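Local coordinates for metallo-beta-lactamase FIM-1 (Pseudomonas aeruginosa, PDB 6V3Q), which probably uses zinc to hydrolyse beta-lactam antibiotics to substituted beta-amino acids, a reaction that underlies antibiotic resistance, at residues Ile74-Met87 with Ile98-Ala110. Residues are numbered along the deposited sequence; the frame is centred on the assembly and turned at random.
Sequences IRWAVFTHAHDDKM and IVTYAAADSNRMA. With ZN (zinc ion), chain C.
Phe79 lays one side of its ring along 98-110: CD2 stands 4.1 Å from Ala102 CB, which sits at the ring edge, while the ring crosses the Thr100 side chain at a slant, CE2 and CZ lying nearest Thr100 CB. A methyl at Ala102 leaves room for so large a ring, and Leu93 and Val90 of helix 90-95 touch it as well. Leu93 also meets Ala77 and Ile98; Ile98 CG2 comes to 4.1 Å from Ala77 CB and 3.9 Å from Ile74 CG2. Ala77 and Thr100 share one sheet face; the opposite one carries Trp76 and Val99, where branched Val99 runs alongside the large indole, its CB 3.9 Å from Trp76 CD1. These parallel strands belong to the αβ/βα metallo-beta-lactamase fold; Ala77 bonds through N to Val99 O and through O to Tyr101 N (both 2.8 Å). Beyond strand 74-78 the chain enters the HxHxD motif, where His81 NE2 and His83 ND1 bind zinc, joined by His145. Between His81 and His83, Ala82 turns its small CB to Ser106 O in helix 104-108 (3.4 Å) and Met109 CG just after it (3.8 Å). A water donates to Phe79 O and Ser106 OG and accepts from Ala103 N; Asp148 bonds both Ser106 OG and Ala82 N.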
# COMPACT_ATOMS: atom_id res chain seq x y z
N ILE A 74 6.33 -7.46 -27.77
CA ILE A 74 6.45 -8.69 -27.00
C ILE A 74 5.93 -9.86 -27.83
O ILE A 74 4.83 -9.79 -28.39
CB ILE A 74 5.70 -8.56 -25.67
CG1 ILE A 74 6.40 -7.56 -24.74
CG2 ILE A 74 5.55 -9.92 -25.00
CD1 ILE A 74 5.57 -7.17 -23.54
N ARG A 75 6.73 -10.92 -27.93
CA ARG A 75 6.32 -12.13 -28.61
C ARG A 75 6.31 -13.36 -27.72
O ARG A 75 5.61 -14.33 -28.04
CB ARG A 75 7.23 -12.41 -29.82
CG ARG A 75 6.90 -11.55 -31.02
CD ARG A 75 5.43 -11.70 -31.39
NE ARG A 75 4.99 -10.65 -32.30
CZ ARG A 75 5.13 -10.71 -33.62
NH1 ARG A 75 4.70 -9.71 -34.38
NH2 ARG A 75 5.71 -11.76 -34.19
N TRP A 76 7.04 -13.34 -26.61
CA TRP A 76 7.08 -14.46 -25.69
C TRP A 76 6.93 -13.95 -24.27
O TRP A 76 7.28 -12.80 -23.97
CB TRP A 76 8.39 -15.26 -25.83
CG TRP A 76 8.78 -15.51 -27.25
CD1 TRP A 76 8.44 -16.59 -28.02
CD2 TRP A 76 9.57 -14.65 -28.08
NE1 TRP A 76 8.98 -16.46 -29.28
CE2 TRP A 76 9.67 -15.28 -29.34
CE3 TRP A 76 10.20 -13.42 -27.89
CZ2 TRP A 76 10.38 -14.71 -30.40
CZ3 TRP A 76 10.90 -12.86 -28.94
CH2 TRP A 76 10.99 -13.50 -30.18
N ALA A 77 6.40 -14.80 -23.40
CA ALA A 77 6.20 -14.44 -22.01
C ALA A 77 6.38 -15.67 -21.13
O ALA A 77 6.01 -16.78 -21.51
CB ALA A 77 4.81 -13.82 -21.79
N VAL A 78 6.96 -15.45 -19.95
CA VAL A 78 7.13 -16.48 -18.94
C VAL A 78 6.75 -15.88 -17.60
O VAL A 78 6.91 -14.68 -17.36
CB VAL A 78 8.57 -17.04 -18.92
CG1 VAL A 78 9.57 -15.95 -18.55
CG2 VAL A 78 8.68 -18.24 -17.98
N PHE A 79 6.23 -16.72 -16.71
CA PHE A 79 5.75 -16.29 -15.41
C PHE A 79 6.39 -17.15 -14.33
O PHE A 79 6.62 -18.34 -14.52
CB PHE A 79 4.22 -16.38 -15.34
CG PHE A 79 3.55 -16.09 -16.65
CD1 PHE A 79 3.47 -14.79 -17.13
CD2 PHE A 79 3.01 -17.11 -17.41
CE1 PHE A 79 2.85 -14.52 -18.34
CE2 PHE A 79 2.39 -16.84 -18.62
CZ PHE A 79 2.31 -15.54 -19.08
N THR A 80 6.68 -16.52 -13.19
CA THR A 80 7.50 -17.15 -12.16
C THR A 80 6.69 -17.98 -11.16
O THR A 80 7.26 -18.90 -10.56
CB THR A 80 8.32 -16.10 -11.42
OG1 THR A 80 7.45 -15.11 -10.85
CG2 THR A 80 9.28 -15.42 -12.39
N HIS A 81 5.41 -17.70 -10.97
CA HIS A 81 4.53 -18.58 -10.21
C HIS A 81 3.09 -18.15 -10.43
O HIS A 81 2.82 -17.12 -11.06
CB HIS A 81 4.88 -18.61 -8.72
CG HIS A 81 4.61 -17.33 -7.99
ND1 HIS A 81 5.39 -16.21 -8.14
CD2 HIS A 81 3.65 -17.01 -7.09
CE1 HIS A 81 4.92 -15.24 -7.37
NE2 HIS A 81 3.86 -15.70 -6.73
N ALA A 82 2.16 -18.95 -9.91
CA ALA A 82 0.74 -18.80 -10.21
C ALA A 82 0.03 -18.02 -9.09
O ALA A 82 -0.81 -18.54 -8.36
CB ALA A 82 0.10 -20.17 -10.43
N HIS A 83 0.40 -16.75 -8.99
CA HIS A 83 -0.33 -15.76 -8.22
C HIS A 83 -0.69 -14.61 -9.15
O HIS A 83 -0.15 -14.48 -10.26
CB HIS A 83 0.48 -15.26 -7.02
CG HIS A 83 0.39 -16.17 -5.83
ND1 HIS A 83 1.17 -16.00 -4.71
CD2 HIS A 83 -0.39 -17.24 -5.58
CE1 HIS A 83 0.88 -16.94 -3.82
NE2 HIS A 83 -0.07 -17.70 -4.33
N ASP A 84 -1.63 -13.76 -8.72
CA ASP A 84 -2.18 -12.76 -9.62
C ASP A 84 -1.24 -11.59 -9.90
O ASP A 84 -1.50 -10.83 -10.84
CB ASP A 84 -3.51 -12.22 -9.09
CG ASP A 84 -3.48 -11.93 -7.60
OD1 ASP A 84 -2.63 -11.13 -7.16
OD2 ASP A 84 -4.33 -12.49 -6.88
N ASP A 85 -0.16 -11.42 -9.13
CA ASP A 85 0.81 -10.39 -9.51
C ASP A 85 1.77 -10.88 -10.58
O ASP A 85 2.50 -10.06 -11.15
CB ASP A 85 1.58 -9.91 -8.29
CG ASP A 85 2.21 -11.04 -7.49
OD1 ASP A 85 1.63 -12.15 -7.48
OD2 ASP A 85 3.27 -10.81 -6.88
N LYS A 86 1.78 -12.18 -10.87
CA LYS A 86 2.63 -12.75 -11.91
C LYS A 86 1.85 -13.26 -13.11
O LYS A 86 2.34 -13.14 -14.24
CB LYS A 86 3.47 -13.90 -11.35
CG LYS A 86 4.31 -13.52 -10.16
CD LYS A 86 4.96 -12.17 -10.39
CE LYS A 86 5.82 -11.78 -9.21
NZ LYS A 86 6.45 -10.45 -9.38
N MET A 87 0.66 -13.82 -12.90
CA MET A 87 -0.15 -14.36 -13.99
C MET A 87 -1.51 -13.68 -14.09
O MET A 87 -2.44 -14.24 -14.68
CB MET A 87 -0.32 -15.87 -13.83
CG MET A 87 0.98 -16.64 -13.83
SD MET A 87 0.74 -18.43 -13.86
CE MET A 87 -0.01 -18.65 -15.47
N ILE A 98 0.60 -13.94 -27.93
CA ILE A 98 1.90 -14.12 -27.31
C ILE A 98 2.09 -15.59 -26.97
O ILE A 98 1.15 -16.28 -26.54
CB ILE A 98 2.03 -13.24 -26.06
CG1 ILE A 98 1.47 -11.84 -26.32
CG2 ILE A 98 3.49 -13.15 -25.63
CD1 ILE A 98 2.18 -11.09 -27.40
N VAL A 99 3.31 -16.09 -27.17
CA VAL A 99 3.65 -17.45 -26.76
C VAL A 99 4.01 -17.41 -25.28
O VAL A 99 4.96 -16.74 -24.87
CB VAL A 99 4.82 -18.01 -27.59
CG1 VAL A 99 4.98 -19.50 -27.34
CG2 VAL A 99 4.60 -17.73 -29.07
N THR A 100 3.23 -18.12 -24.46
CA THR A 100 3.34 -18.04 -23.01
C THR A 100 3.86 -19.35 -22.43
O THR A 100 3.46 -20.43 -22.87
CB THR A 100 1.99 -17.69 -22.38
OG1 THR A 100 1.04 -18.72 -22.67
CG2 THR A 100 1.47 -16.37 -22.95
N TYR A 101 4.74 -19.24 -21.44
CA TYR A 101 5.33 -20.38 -20.77
C TYR A 101 5.17 -20.24 -19.26
O TYR A 101 5.16 -19.13 -18.72
CB TYR A 101 6.82 -20.54 -21.09
CG TYR A 101 7.15 -20.83 -22.54
CD1 TYR A 101 7.42 -22.13 -22.96
CD2 TYR A 101 7.20 -19.81 -23.48
CE1 TYR A 101 7.73 -22.40 -24.28
CE2 TYR A 101 7.51 -20.08 -24.80
CZ TYR A 101 7.77 -21.37 -25.19
OH TYR A 101 8.08 -21.64 -26.51
N ALA A 102 5.07 -21.38 -18.58
CA ALA A 102 5.11 -21.42 -17.13
C ALA A 102 5.48 -22.82 -16.70
O ALA A 102 5.41 -23.77 -17.49
CB ALA A 102 3.77 -21.00 -16.51
N ALA A 103 5.90 -22.95 -15.44
CA ALA A 103 6.17 -24.26 -14.87
C ALA A 103 4.91 -25.11 -14.92
O ALA A 103 3.80 -24.60 -14.81
CB ALA A 103 6.67 -24.12 -13.43
N ALA A 104 5.10 -26.42 -15.12
CA ALA A 104 3.95 -27.32 -15.20
C ALA A 104 3.07 -27.20 -13.97
O ALA A 104 1.83 -27.19 -14.07
CB ALA A 104 4.42 -28.77 -15.39
N ASP A 105 3.69 -27.07 -12.80
CA ASP A 105 2.92 -26.90 -11.57
C ASP A 105 2.17 -25.57 -11.56
O ASP A 105 1.06 -25.49 -11.02
CB ASP A 105 3.86 -26.99 -10.36
CG ASP A 105 3.11 -27.30 -9.09
OD1 ASP A 105 1.95 -27.75 -9.17
OD2 ASP A 105 3.69 -27.11 -8.00
N SER A 106 2.76 -24.52 -12.13
CA SER A 106 2.08 -23.23 -12.17
C SER A 106 0.84 -23.28 -13.06
O SER A 106 -0.17 -22.64 -12.77
CB SER A 106 3.04 -22.14 -12.65
OG SER A 106 4.08 -21.94 -11.71
N ASN A 107 0.92 -24.05 -14.16
CA ASN A 107 -0.22 -24.16 -15.06
C ASN A 107 -1.33 -25.02 -14.47
O ASN A 107 -2.51 -24.82 -14.79
CB ASN A 107 0.22 -24.72 -16.41
CG ASN A 107 0.93 -23.68 -17.26
OD1 ASN A 107 0.72 -22.49 -17.08
ND2 ASN A 107 1.76 -24.14 -18.19
N ARG A 108 -0.98 -25.97 -13.60
CA ARG A 108 -1.99 -26.85 -13.02
C ARG A 108 -2.81 -26.14 -11.95
O ARG A 108 -4.02 -26.37 -11.83
CB ARG A 108 -1.33 -28.10 -12.45
CG ARG A 108 -0.75 -29.04 -13.49
CD ARG A 108 -0.30 -30.33 -12.83
NE ARG A 108 0.63 -30.07 -11.74
CZ ARG A 108 0.87 -30.92 -10.74
NH1 ARG A 108 0.24 -32.08 -10.69
NH2 ARG A 108 1.73 -30.60 -9.79
N MET A 109 -2.18 -25.27 -11.16
CA MET A 109 -2.84 -24.61 -10.04
C MET A 109 -3.32 -23.21 -10.38
O MET A 109 -3.82 -22.51 -9.48
CB MET A 109 -1.91 -24.56 -8.83
CG MET A 109 -0.73 -23.62 -8.98
SD MET A 109 0.27 -23.51 -7.48
CE MET A 109 0.87 -25.19 -7.34
N ALA A 110 -3.20 -22.77 -11.63
CA ALA A 110 -3.69 -21.46 -12.04
C ALA A 110 -5.22 -21.42 -12.07
O ALA A 110 -5.81 -20.42 -11.63
CB ALA A 110 -3.11 -21.07 -13.40
ZN ZN C . 3.04 -14.96 -4.81
O HOH W 1 5.91 -20.69 -13.58